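Local coordinates for protein probable porin (Pseudomonas aeruginosa, PDB 4FSP) that forms an outer-membrane beta barrel and probably acts as a porin, letting small solutes through, at residues 222-226 with 293-297; 244-250 with 262-268. All coordinates share one frame; numbering follows the deposited sequence.

Contact 1 of 2, residues 222-226 with 293-297. With C8E ((hydroxyethyloxy)tri(ethyloxy)octane), chain I.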
# COMPACT_ATOMS: atom_id res chain seq x y z
N VAL A 222 19.90 -7.16 6.06
CA VAL A 222 19.85 -5.84 5.42
C VAL A 222 19.42 -4.69 6.35
O VAL A 222 20.23 -3.82 6.66
CB VAL A 222 18.98 -5.83 4.15
CG1 VAL A 222 19.24 -4.54 3.37
CG2 VAL A 222 19.29 -7.04 3.28
N TYR A 223 18.15 -4.67 6.75
CA TYR A 223 17.69 -3.65 7.69
C TYR A 223 16.53 -4.14 8.55
O TYR A 223 15.82 -5.07 8.18
CB TYR A 223 17.25 -2.37 6.95
CG TYR A 223 15.93 -2.51 6.23
CD1 TYR A 223 15.87 -3.02 4.95
CD2 TYR A 223 14.73 -2.13 6.84
CE1 TYR A 223 14.66 -3.15 4.27
CE2 TYR A 223 13.51 -2.26 6.17
CZ TYR A 223 13.49 -2.77 4.88
OH TYR A 223 12.30 -2.91 4.20
N ALA A 224 16.36 -3.48 9.69
CA ALA A 224 15.19 -3.67 10.54
C ALA A 224 14.54 -2.31 10.68
O ALA A 224 15.24 -1.30 10.76
CB ALA A 224 15.60 -4.17 11.92
N GLN A 225 13.22 -2.27 10.70
CA GLN A 225 12.51 -1.01 10.86
C GLN A 225 11.47 -1.12 11.97
O GLN A 225 10.71 -2.08 12.01
CB GLN A 225 11.84 -0.62 9.54
CG GLN A 225 10.87 0.55 9.59
CD GLN A 225 10.43 0.97 8.17
OE1 GLN A 225 9.25 0.86 7.80
NE2 GLN A 225 11.40 1.44 7.38
N HIS A 226 11.47 -0.14 12.88
CA HIS A 226 10.45 -0.07 13.92
C HIS A 226 9.45 1.00 13.50
O HIS A 226 9.84 2.07 13.04
CB HIS A 226 11.07 0.33 15.27
CG HIS A 226 12.01 -0.69 15.83
ND1 HIS A 226 11.60 -1.73 16.64
CD2 HIS A 226 13.36 -0.82 15.73
CE1 HIS A 226 12.64 -2.46 16.99
NE2 HIS A 226 13.72 -1.92 16.46
N PHE A 293 14.37 6.66 3.54
CA PHE A 293 13.44 5.71 4.10
C PHE A 293 13.46 4.39 3.32
O PHE A 293 13.14 4.35 2.14
CB PHE A 293 12.03 6.30 4.05
CG PHE A 293 10.98 5.42 4.66
CD1 PHE A 293 10.78 5.37 6.04
CD2 PHE A 293 10.18 4.64 3.85
CE1 PHE A 293 9.81 4.54 6.60
CE2 PHE A 293 9.19 3.81 4.41
CZ PHE A 293 9.00 3.76 5.78
N PRO A 294 13.82 3.29 4.00
CA PRO A 294 13.89 2.01 3.29
C PRO A 294 12.56 1.29 3.28
O PRO A 294 11.74 1.41 4.22
CB PRO A 294 14.88 1.20 4.13
CG PRO A 294 14.63 1.68 5.53
CD PRO A 294 14.21 3.16 5.41
N TYR A 295 12.35 0.54 2.21
CA TYR A 295 11.19 -0.33 2.03
C TYR A 295 11.47 -1.32 0.90
O TYR A 295 12.45 -1.16 0.17
CB TYR A 295 9.91 0.48 1.77
CG TYR A 295 9.94 1.49 0.62
CD1 TYR A 295 10.64 2.69 0.71
CD2 TYR A 295 9.17 1.28 -0.52
CE1 TYR A 295 10.61 3.63 -0.31
CE2 TYR A 295 9.13 2.21 -1.55
CZ TYR A 295 9.85 3.38 -1.43
OH TYR A 295 9.81 4.29 -2.46
N LEU A 296 10.65 -2.36 0.77
CA LEU A 296 10.98 -3.45 -0.16
C LEU A 296 10.61 -3.11 -1.61
O LEU A 296 9.62 -2.40 -1.86
CB LEU A 296 10.28 -4.74 0.25
CG LEU A 296 10.54 -5.23 1.67
CD1 LEU A 296 9.61 -6.38 2.04
CD2 LEU A 296 11.99 -5.61 1.83
N GLU A 297 11.40 -3.62 -2.55
CA GLU A 297 10.99 -3.65 -3.95
C GLU A 297 9.60 -4.28 -4.07
O GLU A 297 9.29 -5.27 -3.39
CB GLU A 297 11.97 -4.48 -4.78
CG GLU A 297 13.36 -3.89 -4.90
CD GLU A 297 14.21 -4.62 -5.93
OE1 GLU A 297 13.71 -5.60 -6.53
OE2 GLU A 297 15.37 -4.22 -6.14
C4 C8E I . 4.24 -3.31 22.21
C5 C8E I . 5.55 -2.74 21.69
C6 C8E I . 6.67 -3.77 21.64
C7 C8E I . 7.99 -3.03 21.39
C8 C8E I . 9.20 -3.95 21.31
O9 C8E I . 10.28 -3.24 20.74
C10 C8E I . 11.54 -3.81 21.04
C11 C8E I . 12.62 -3.12 20.22
O12 C8E I . 13.87 -3.77 20.30
O HOH W 1 9.29 0.27 5.10
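Tyr-223 and Pro-294 mark the nearest backbone approach, their CA atoms 8.1 Å apart, too far for strand pairing. One partner is the start of strand 223-235, the other an irregular extended run of loop, and side chains of the strand reach across to the loop's side chains and backbone.

Pro-294 sits over a face of the Tyr-223 ring in a CH-pi contact, its CB 4.1 Å from the ring centroid and only 4° off the normal. The phenol reaches further along the loop: Tyr-223 OH lies 3.5 Å from Tyr-295 CA and 3.6 Å from Leu-296 CD2, at the end of a leucine branch that meets the ring obliquely. Two strand positions on, Gln-225 extends its chain with CG anti to the backbone N (chi1 170°), which carries the amide to the loop backbone. Its NE2 donates a bent hydrogen bond to Pro-294 O at 3.2 Å, tilted out of the carbonyl plane, and is also bonded to Ser-250 OG. A water donates to both Gln-225 OE1 and Pro-294 O, so one loop carbonyl receives two donors and the amide is tied at both ends. The Phe-293 side chain crosses that of Gln-225 at about a right angle, the planes of ring and amide 38° apart, with Phe-293 CZ 3.5 Å from Gln-225 OE1.

Alternation along the strand sends His-226 to the other surface, where its CE1 comes within 3.3 Å of C11 of a bound detergent; the loop thus packs on the surface turned from that detergent, consistent with a porin loop folded against the inner wall of the barrel. Strand 223-235 is flanked by strands 210-219 and 240-252, while Phe-293 and Pro-294 also touch strands 240-252 and 262-273, so the loop spans several staves of the wall.

Contact 2 of 2, residues 244-250 with 262-268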
# COMPACT_ATOMS: atom_id res chain seq x y z
N ASP A 244 -3.17 11.31 11.52
CA ASP A 244 -2.51 10.06 11.21
C ASP A 244 -1.05 10.39 11.45
O ASP A 244 -0.48 11.22 10.75
CB ASP A 244 -2.81 9.70 9.73
CG ASP A 244 -2.09 8.43 9.23
OD1 ASP A 244 -1.15 7.94 9.89
OD2 ASP A 244 -2.45 7.92 8.14
N LEU A 245 -0.45 9.80 12.47
CA LEU A 245 0.92 10.16 12.82
C LEU A 245 1.80 8.92 12.80
O LEU A 245 1.40 7.86 13.29
CB LEU A 245 0.97 10.83 14.20
CG LEU A 245 0.08 12.07 14.39
CD1 LEU A 245 0.02 12.46 15.87
CD2 LEU A 245 0.55 13.25 13.54
N ARG A 246 2.98 9.04 12.21
CA ARG A 246 3.81 7.87 11.95
C ARG A 246 5.26 8.17 12.23
O ARG A 246 5.83 9.08 11.63
CB ARG A 246 3.67 7.45 10.48
CG ARG A 246 2.24 7.38 9.96
CD ARG A 246 2.18 6.86 8.52
NE ARG A 246 0.83 6.92 7.96
CZ ARG A 246 0.51 6.59 6.71
NH1 ARG A 246 1.45 6.17 5.87
NH2 ARG A 246 -0.74 6.67 6.30
N LEU A 247 5.86 7.41 13.14
CA LEU A 247 7.29 7.49 13.39
C LEU A 247 7.90 6.15 13.02
O LEU A 247 7.35 5.10 13.37
CB LEU A 247 7.57 7.77 14.88
CG LEU A 247 7.12 9.13 15.43
CD1 LEU A 247 7.29 9.17 16.95
CD2 LEU A 247 7.94 10.22 14.80
N ALA A 248 9.03 6.18 12.32
CA ALA A 248 9.72 4.92 12.04
C ALA A 248 11.22 5.08 12.22
O ALA A 248 11.77 6.15 11.97
CB ALA A 248 9.37 4.41 10.62
N LEU A 249 11.86 4.01 12.68
CA LEU A 249 13.30 3.99 12.91
C LEU A 249 13.91 2.80 12.19
O LEU A 249 13.49 1.66 12.42
CB LEU A 249 13.62 3.89 14.41
CG LEU A 249 15.10 3.66 14.75
CD1 LEU A 249 15.90 4.90 14.41
CD2 LEU A 249 15.30 3.31 16.22
N SER A 250 14.87 3.06 11.31
CA SER A 250 15.44 1.98 10.50
C SER A 250 16.95 1.99 10.62
O SER A 250 17.58 3.05 10.60
CB SER A 250 15.06 2.16 9.03
OG SER A 250 13.67 2.44 8.89
N ASP A 262 20.85 4.43 8.57
CA ASP A 262 20.27 5.08 9.73
C ASP A 262 19.19 6.06 9.25
O ASP A 262 19.49 7.12 8.73
CB ASP A 262 21.37 5.79 10.55
CG ASP A 262 20.81 6.77 11.59
OD1 ASP A 262 19.72 6.53 12.15
OD2 ASP A 262 21.47 7.79 11.85
N ASN A 263 17.94 5.66 9.40
CA ASN A 263 16.84 6.52 8.99
C ASN A 263 15.83 6.66 10.10
O ASN A 263 15.39 5.67 10.69
CB ASN A 263 16.19 6.02 7.70
CG ASN A 263 14.97 6.82 7.29
OD1 ASN A 263 13.83 6.41 7.55
ND2 ASN A 263 15.19 7.96 6.64
N ARG A 264 15.51 7.92 10.42
CA ARG A 264 14.44 8.25 11.35
C ARG A 264 13.45 9.08 10.58
O ARG A 264 13.78 10.16 10.08
CB ARG A 264 14.95 9.08 12.51
CG ARG A 264 15.91 8.37 13.39
CD ARG A 264 17.31 8.91 13.25
NE ARG A 264 18.12 8.40 14.35
CZ ARG A 264 19.43 8.52 14.44
NH1 ARG A 264 20.10 9.14 13.49
NH2 ARG A 264 20.06 8.02 15.48
N SER A 265 12.23 8.58 10.52
CA SER A 265 11.23 9.13 9.65
C SER A 265 10.05 9.64 10.46
O SER A 265 9.58 8.97 11.39
CB SER A 265 10.76 7.99 8.71
OG SER A 265 9.45 8.23 8.23
N PHE A 266 9.57 10.83 10.11
CA PHE A 266 8.26 11.25 10.59
C PHE A 266 7.41 11.53 9.37
O PHE A 266 7.89 12.09 8.38
CB PHE A 266 8.29 12.52 11.46
CG PHE A 266 6.90 13.07 11.76
CD1 PHE A 266 6.17 12.61 12.86
CD2 PHE A 266 6.30 13.99 10.91
CE1 PHE A 266 4.87 13.09 13.12
CE2 PHE A 266 5.00 14.47 11.16
CZ PHE A 266 4.29 14.02 12.27
N SER A 267 6.13 11.20 9.46
CA SER A 267 5.21 11.36 8.37
C SER A 267 3.83 11.40 8.99
O SER A 267 3.42 10.47 9.68
CB SER A 267 5.32 10.17 7.42
OG SER A 267 4.53 10.36 6.26
N GLY A 268 3.10 12.49 8.76
CA GLY A 268 1.81 12.65 9.39
C GLY A 268 0.85 13.51 8.60
O GLY A 268 1.26 14.30 7.76
O HOH W 2 7.26 7.48 9.27
O HOH W 3 12.63 4.57 9.34
O HOH W 4 19.05 3.86 12.91
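Ala-248 and Ser-265 form a hydrogen-bonded antiparallel pair, with Ala-248 N giving to Ser-265 O at 3.0 Å and Ser-265 N returning to Ala-248 O at 2.9 Å. Ser-250 and Asn-263 repeat the exchange, and Ser-267 N donates to Arg-246 O. Between them lie the non-hydrogen-bonded pairs, where CA-H groups face carbonyls, as with Leu-247 CA and Ser-265 O.

On the face bearing Leu-245, Leu-247 and Leu-249, Phe-266 offers its ring edge to two of them. With CG anti to the backbone N (chi1 171°), the ring is set with its edge toward these leucines: Leu-247 CD2 lies 3.6 Å from Phe-266 CD1, and Leu-245 CD2 is near the ring plane at CZ. Leu-249 lies alongside Arg-264, its CD1 3.6 Å from Arg-264 CG. These exposed leucines are consistent with a barrel exterior meeting lipid.

The other face is mainly polar, with Ala-248 among its polar residues. Arg-246 runs over Ser-267 O and grips Asp-244 side-on: NE reaches OD1 at 2.9 Å and NH2 reaches OD2 at 2.8 Å, which should fix the guanidinium's rotation. Tyr-302 adds a cation-pi contact to it. Ser-267 OG is bonded to Val-304 N, and Asn-263 ND2 to His-291 O, linking this face to the loop region. Together the strands make a hairpin set between strands 223-235 and 278-288 in the barrel wall.

Overall arrangement
In sequence, contact 2 falls between the two segments of contact 1: strand 223-235 comes first, the hairpin of 240-252 and 262-273 follows, and the loop 293-297 returns last. The centres are 12 Å apart, and the two sites touch. Strands 223-235 and 240-252 are neighbours in the wall, where His-226 N meets Leu-249 O at 2.7 Å, a probable hydrogen bond. The pair illustrates how a beta barrel is organised: local hairpins build the wall, and a later loop packs across it, probably helping to shape the interior of the pore.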